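Local coordinates for probable protein phosphatase 2C 50 (Oryza sativa subsp. japonica, PDB 5ZCG), which probably removes phosphate from serine and threonine residues of other proteins as a metal-dependent phosphatase of the PP2C family, here with magnesium bound, at residues Ser20-Arg25 and His55-Phe60; Asn70-Arg75 and Gln112-Glu117. The protein carries 5 engineered substitutions. All coordinates share one frame; numbering follows the deposited sequence.

Contact 1: residues Ser20-Arg25 and His55-Phe60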
loop_
_atom_site.group_PDB
_atom_site.type_symbol
_atom_site.label_atom_id
_atom_site.label_comp_id
_atom_site.label_asym_id
_atom_site.label_seq_id
_atom_site.Cartn_x
_atom_site.Cartn_y
_atom_site.Cartn_z
ATOM N N SER A 20 -4.966 11.570 -4.570
ATOM C CA SER A 20 -3.983 12.637 -4.640
ATOM C C SER A 20 -4.447 13.812 -3.794
ATOM O O SER A 20 -5.632 13.957 -3.483
ATOM C CB SER A 20 -3.738 13.070 -6.090
ATOM O OG SER A 20 -4.864 13.752 -6.605
ATOM N N ALA A 21 -3.488 14.651 -3.419
ATOM C CA ALA A 21 -3.756 15.828 -2.606
ATOM C C ALA A 21 -2.903 16.984 -3.099
ATOM O O ALA A 21 -1.740 16.792 -3.465
ATOM C CB ALA A 21 -3.469 15.572 -1.120
ATOM N N ALA A 22 -3.494 18.178 -3.107
ATOM C CA ALA A 22 -2.784 19.414 -3.411
ATOM C C ALA A 22 -3.385 20.499 -2.531
ATOM O O ALA A 22 -4.506 20.953 -2.777
ATOM C CB ALA A 22 -2.896 19.775 -4.890
ATOM N N VAL A 23 -2.655 20.894 -1.496
ATOM C CA VAL A 23 -3.136 21.817 -0.480
ATOM C C VAL A 23 -2.201 23.020 -0.437
ATOM O O VAL A 23 -1.099 22.947 0.104
ATOM C CB VAL A 23 -3.220 21.140 0.902
ATOM C CG1 VAL A 23 -4.083 21.964 1.834
ATOM C CG2 VAL A 23 -3.768 19.722 0.768
ATOM N N PRO A 24 -2.599 24.137 -1.045
ATOM C CA PRO A 24 -1.827 25.374 -0.882
ATOM C C PRO A 24 -1.889 25.880 0.550
ATOM O O PRO A 24 -2.896 25.721 1.245
ATOM C CB PRO A 24 -2.518 26.353 -1.841
ATOM C CG PRO A 24 -3.248 25.475 -2.829
ATOM C CD PRO A 24 -3.665 24.266 -2.053
ATOM N N ARG A 25 -0.789 26.510 0.973
ATOM C CA ARG A 25 -0.679 27.151 2.286
ATOM C C ARG A 25 -1.196 26.254 3.409
ATOM O O ARG A 25 -1.909 26.699 4.311
ATOM C CB ARG A 25 -1.405 28.498 2.287
ATOM C CG ARG A 25 -0.861 29.492 1.271
ATOM C CD ARG A 25 -1.830 30.647 1.034
ATOM N NE ARG A 25 -3.101 30.193 0.471
ATOM C CZ ARG A 25 -3.350 30.073 -0.831
ATOM N NH1 ARG A 25 -2.414 30.370 -1.727
ATOM N NH2 ARG A 25 -4.540 29.654 -1.241
ATOM N N HIS A 55 3.143 24.633 0.763
ATOM C CA HIS A 55 2.073 23.866 0.144
ATOM C C HIS A 55 2.450 22.394 0.136
ATOM O O HIS A 55 3.629 22.041 0.085
ATOM C CB HIS A 55 1.810 24.337 -1.286
ATOM C CG HIS A 55 2.236 25.745 -1.541
ATOM N ND1 HIS A 55 1.618 26.826 -0.951
ATOM C CD2 HIS A 55 3.226 26.250 -2.314
ATOM C CE1 HIS A 55 2.208 27.938 -1.349
ATOM N NE2 HIS A 55 3.185 27.616 -2.178
ATOM N N LEU A 56 1.450 21.524 0.176
ATOM C CA LEU A 56 1.705 20.090 0.207
ATOM C C LEU A 56 1.095 19.423 -1.018
ATOM O O LEU A 56 -0.061 19.686 -1.362
ATOM C CB LEU A 56 1.160 19.454 1.491
ATOM C CG LEU A 56 1.731 18.057 1.765
ATOM C CD1 LEU A 56 3.199 18.139 2.141
ATOM C CD2 LEU A 56 0.956 17.346 2.846
ATOM N N PHE A 57 1.881 18.585 -1.688
ATOM C CA PHE A 57 1.400 17.755 -2.784
ATOM C C PHE A 57 1.650 16.299 -2.435
ATOM O O PHE A 57 2.671 15.963 -1.833
ATOM C CB PHE A 57 2.084 18.116 -4.110
ATOM C CG PHE A 57 1.933 19.559 -4.482
ATOM C CD1 PHE A 57 0.816 19.994 -5.175
ATOM C CD2 PHE A 57 2.898 20.486 -4.121
ATOM C CE1 PHE A 57 0.668 21.326 -5.512
ATOM C CE2 PHE A 57 2.757 21.817 -4.458
ATOM C CZ PHE A 57 1.642 22.241 -5.151
ATOM N N GLY A 58 0.708 15.438 -2.783
ATOM C CA GLY A 58 0.856 14.044 -2.426
ATOM C C GLY A 58 0.170 13.101 -3.387
ATOM O O GLY A 58 -0.912 13.402 -3.899
ATOM N N VAL A 59 0.789 11.951 -3.625
ATOM C CA VAL A 59 0.182 10.875 -4.397
ATOM C C VAL A 59 0.171 9.629 -3.526
ATOM O O VAL A 59 1.203 9.253 -2.949
ATOM C CB VAL A 59 0.922 10.631 -5.725
ATOM C CG1 VAL A 59 0.436 9.339 -6.395
ATOM C CG2 VAL A 59 0.728 11.829 -6.655
ATOM N N PHE A 60 -1.001 8.996 -3.431
ATOM C CA PHE A 60 -1.238 7.862 -2.545
ATOM C C PHE A 60 -1.812 6.727 -3.381
ATOM O O PHE A 60 -2.963 6.793 -3.820
ATOM C CB PHE A 60 -2.186 8.251 -1.412
ATOM C CG PHE A 60 -1.922 9.626 -0.861
ATOM C CD1 PHE A 60 -0.909 9.834 0.059
ATOM C CD2 PHE A 60 -2.663 10.715 -1.293
ATOM C CE1 PHE A 60 -0.649 11.096 0.556
ATOM C CE2 PHE A 60 -2.409 11.979 -0.803
ATOM C CZ PHE A 60 -1.402 12.171 0.126
#
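An antiparallel strand pair in one sheet of the PP2C beta sandwich joins A21 and V23 to G58 and L56. A21 and G58 exchange two backbone hydrogen bonds, as do V23 and L56; each is 2.9 Å between N and O. At the corner the backbone N of R25 donates to H55 ND1 at 3.1 Å. This bond is nearly straight (174°), and the donor lies in the imidazole plane. An alanine in place of H55 would probably leave the R25 N-H without this acceptor and the corner less firmly tied. On the face toward helix 67-91, A21 CB meets the edge of the F60 ring, 3.8 Å from CE2. With F60 CG anti to the carbonyl carbon (chi1 -40°), the ring turns back along its own strand and sets the rim of one face over G58 C. G58 has no side chain, which leaves room for F60 CZ. On the other face A22 CB touches F57 CD1 at 3.7 Å. The F57 ring also packs edge-to-face with W4 and touches V318 of the second sheet. One face against a helix and the other against a second sheet is the arrangement of the alpha-beta-beta-alpha sandwich of PP2C phosphatases.

Contact 2: residues Asn70-Arg75 and Gln112-Glu117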
loop_
_atom_site.group_PDB
_atom_site.type_symbol
_atom_site.label_atom_id
_atom_site.label_comp_id
_atom_site.label_asym_id
_atom_site.label_seq_id
_atom_site.Cartn_x
_atom_site.Cartn_y
_atom_site.Cartn_z
ATOM N N ASN A 70 -7.491 7.159 0.246
ATOM C CA ASN A 70 -8.364 8.305 0.489
ATOM C C ASN A 70 -8.151 8.876 1.882
ATOM O O ASN A 70 -8.161 10.104 2.068
ATOM C CB ASN A 70 -9.826 7.898 0.306
ATOM C CG ASN A 70 -10.181 7.652 -1.144
ATOM O OD1 ASN A 70 -9.464 8.076 -2.047
ATOM N ND2 ASN A 70 -11.289 6.961 -1.373
ATOM N N TYR A 71 -7.956 8.002 2.871
ATOM C CA TYR A 71 -7.666 8.484 4.214
ATOM C C TYR A 71 -6.369 9.283 4.232
ATOM O O TYR A 71 -6.274 10.308 4.915
ATOM C CB TYR A 71 -7.593 7.315 5.197
ATOM C CG TYR A 71 -7.581 7.774 6.635
ATOM C CD1 TYR A 71 -8.763 8.098 7.290
ATOM C CD2 TYR A 71 -6.387 7.909 7.330
ATOM C CE1 TYR A 71 -8.755 8.532 8.596
ATOM C CE2 TYR A 71 -6.369 8.345 8.646
ATOM C CZ TYR A 71 -7.558 8.650 9.271
ATOM O OH TYR A 71 -7.547 9.084 10.570
ATOM N N CYS A 72 -5.360 8.835 3.479
ATOM C CA CYS A 72 -4.114 9.591 3.410
ATOM C C CYS A 72 -4.350 10.954 2.779
ATOM O O CYS A 72 -3.908 11.980 3.314
ATOM C CB CYS A 72 -3.061 8.807 2.634
ATOM S SG CYS A 72 -2.373 7.404 3.539
ATOM N N ARG A 73 -5.090 10.978 1.661
ATOM C CA ARG A 73 -5.428 12.237 1.003
ATOM C C ARG A 73 -6.089 13.216 1.967
ATOM O O ARG A 73 -5.837 14.423 1.904
ATOM C CB ARG A 73 -6.345 11.981 -0.199
ATOM C CG ARG A 73 -6.994 13.243 -0.757
ATOM C CD ARG A 73 -8.114 12.939 -1.752
ATOM N NE ARG A 73 -9.308 12.415 -1.099
ATOM C CZ ARG A 73 -10.088 11.466 -1.609
ATOM N NH1 ARG A 73 -9.805 10.927 -2.788
ATOM N NH2 ARG A 73 -11.155 11.056 -0.935
ATOM N N GLU A 74 -6.949 12.717 2.855
ATOM C CA GLU A 74 -7.670 13.612 3.756
ATOM C C GLU A 74 -6.909 13.949 5.036
ATOM O O GLU A 74 -7.167 15.002 5.631
ATOM C CB GLU A 74 -9.032 13.010 4.129
ATOM C CG GLU A 74 -9.911 12.679 2.928
ATOM C CD GLU A 74 -10.625 13.898 2.364
ATOM O OE1 GLU A 74 -11.351 13.754 1.359
ATOM O OE2 GLU A 74 -10.460 15.002 2.927
ATOM N N ARG A 75 -5.975 13.104 5.472
ATOM C CA ARG A 75 -5.404 13.236 6.809
ATOM C C ARG A 75 -3.932 13.620 6.861
ATOM O O ARG A 75 -3.510 14.213 7.860
ATOM C CB ARG A 75 -5.584 11.931 7.595
ATOM C CG ARG A 75 -6.935 11.816 8.278
ATOM C CD ARG A 75 -7.156 12.943 9.274
ATOM N NE ARG A 75 -6.441 12.723 10.525
ATOM C CZ ARG A 75 -6.547 13.513 11.588
ATOM N NH1 ARG A 75 -7.341 14.575 11.545
ATOM N NH2 ARG A 75 -5.864 13.245 12.694
ATOM N N GLN A 112 3.616 7.680 10.861
ATOM C CA GLN A 112 3.278 6.672 11.857
ATOM C C GLN A 112 1.933 6.963 12.500
ATOM O O GLN A 112 1.176 6.040 12.809
ATOM C CB GLN A 112 4.375 6.602 12.921
ATOM C CG GLN A 112 4.159 5.532 13.984
ATOM C CD GLN A 112 4.190 4.127 13.410
ATOM O OE1 GLN A 112 5.233 3.650 12.960
ATOM N NE2 GLN A 112 3.041 3.456 13.422
ATOM N N ARG A 113 1.622 8.242 12.721
ATOM C CA ARG A 113 0.344 8.600 13.324
ATOM C C ARG A 113 -0.807 8.287 12.383
ATOM O O ARG A 113 -1.842 7.756 12.808
ATOM C CB ARG A 113 0.343 10.081 13.707
ATOM C CG ARG A 113 -1.033 10.648 14.025
ATOM C CD ARG A 113 -1.479 10.290 15.436
ATOM N NE ARG A 113 -0.385 10.383 16.403
ATOM C CZ ARG A 113 0.062 11.523 16.923
ATOM N NH1 ARG A 113 -0.490 12.678 16.574
ATOM N NH2 ARG A 113 1.063 11.508 17.793
ATOM N N VAL A 114 -0.646 8.600 11.097
ATOM C CA VAL A 114 -1.681 8.228 10.134
ATOM C C VAL A 114 -1.832 6.709 10.076
ATOM O O VAL A 114 -2.954 6.184 10.049
ATOM C CB VAL A 114 -1.376 8.830 8.750
ATOM C CG1 VAL A 114 -2.304 8.238 7.696
ATOM C CG2 VAL A 114 -1.518 10.342 8.800
ATOM N N ASP A 115 -0.714 5.978 10.087
ATOM C CA ASP A 115 -0.785 4.517 10.092
ATOM C C ASP A 115 -1.544 4.007 11.314
ATOM O O ASP A 115 -2.415 3.135 11.201
ATOM C CB ASP A 115 0.626 3.927 10.042
ATOM C CG ASP A 115 0.629 2.413 9.858
ATOM O OD1 ASP A 115 0.329 1.939 8.737
ATOM O OD2 ASP A 115 0.939 1.692 10.833
ATOM N N ASP A 116 -1.238 4.561 12.494
ATOM C CA ASP A 116 -1.904 4.148 13.727
ATOM C C ASP A 116 -3.393 4.467 13.687
ATOM O O ASP A 116 -4.211 3.718 14.234
ATOM C CB ASP A 116 -1.256 4.834 14.933
ATOM C CG ASP A 116 0.073 4.213 15.321
ATOM O OD1 ASP A 116 0.312 3.035 14.977
ATOM O OD2 ASP A 116 0.878 4.905 15.979
ATOM N N GLU A 117 -3.761 5.587 13.059
ATOM C CA GLU A 117 -5.176 5.898 12.898
ATOM C C GLU A 117 -5.849 4.893 11.976
ATOM O O GLU A 117 -6.979 4.461 12.236
ATOM C CB GLU A 117 -5.345 7.318 12.363
ATOM C CG GLU A 117 -4.973 8.398 13.365
ATOM C CD GLU A 117 -5.147 9.799 12.802
ATOM O OE1 GLU A 117 -4.838 10.770 13.526
ATOM O OE2 GLU A 117 -5.588 9.928 11.636
#
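The Y71 ring meets E117 and V114 at its edge, while one face is taken by its own helix neighbour R75. R75 CG sits 3.4 Å above that face, toward the rim. E117 OE2 lies in the ring plane, and V114 CG1 lies near the same plane, 4.1 Å from Y71 CD2. The contact joins helices 67-91 and 99-118, which belong to one helical layer of the PP2C sandwich. Y71 CG is anti to the backbone N (chi1 -168°), and the phenol reaches across to the E117 carboxylate. The ring and carboxylate planes are 81° apart. Y71 OH donates to E117 OE2, but the modelled 2.4 Å is very short and the exact length is doubtful. R75 forms a salt bridge to the same carboxylate, with its chain bent at chi2 and chi3. The buried E117 thus has two partners on helix 67-91, and its negative charge is probably balanced by R75. Beside this polar group, V114 CG1 also touches C72 SG at 4.2 Å. The next residue, D115, points away from helix 67-91 and makes a salt bridge to K223. The guanidinium and carboxylate planes are 35° apart, and both oxygens lie out of the guanidinium plane. The R75 grip is side-on, one nitrogen to each oxygen: NE donates to E117 OE2 at 3.1 Å, and NH2 donates to E117 OE1 at 2.8 Å.

Overall arrangement
Contact 1 lies nearer the centre of the chain, and contact 2 in the helical layer that packs on one face of its sheet. Contact 2 is buried; contact 1 is partly so, mostly buried on segment 55-60 and more open on segment 20-25, where R25 is exposed. They share no element. Strand 53-63 and helix 67-91 follow each other in the chain, and their side chains meet: F60 CD1 is 3.5 Å from C72 CB. R73 also packs on F60 and S20. The chemistry differs with place. Contact 1 is held chiefly by backbone hydrogen bonds within a sheet. Contact 2 depends on side chains, with a salt bridge and a phenol hydroxyl on E117 and apolar packing beside it.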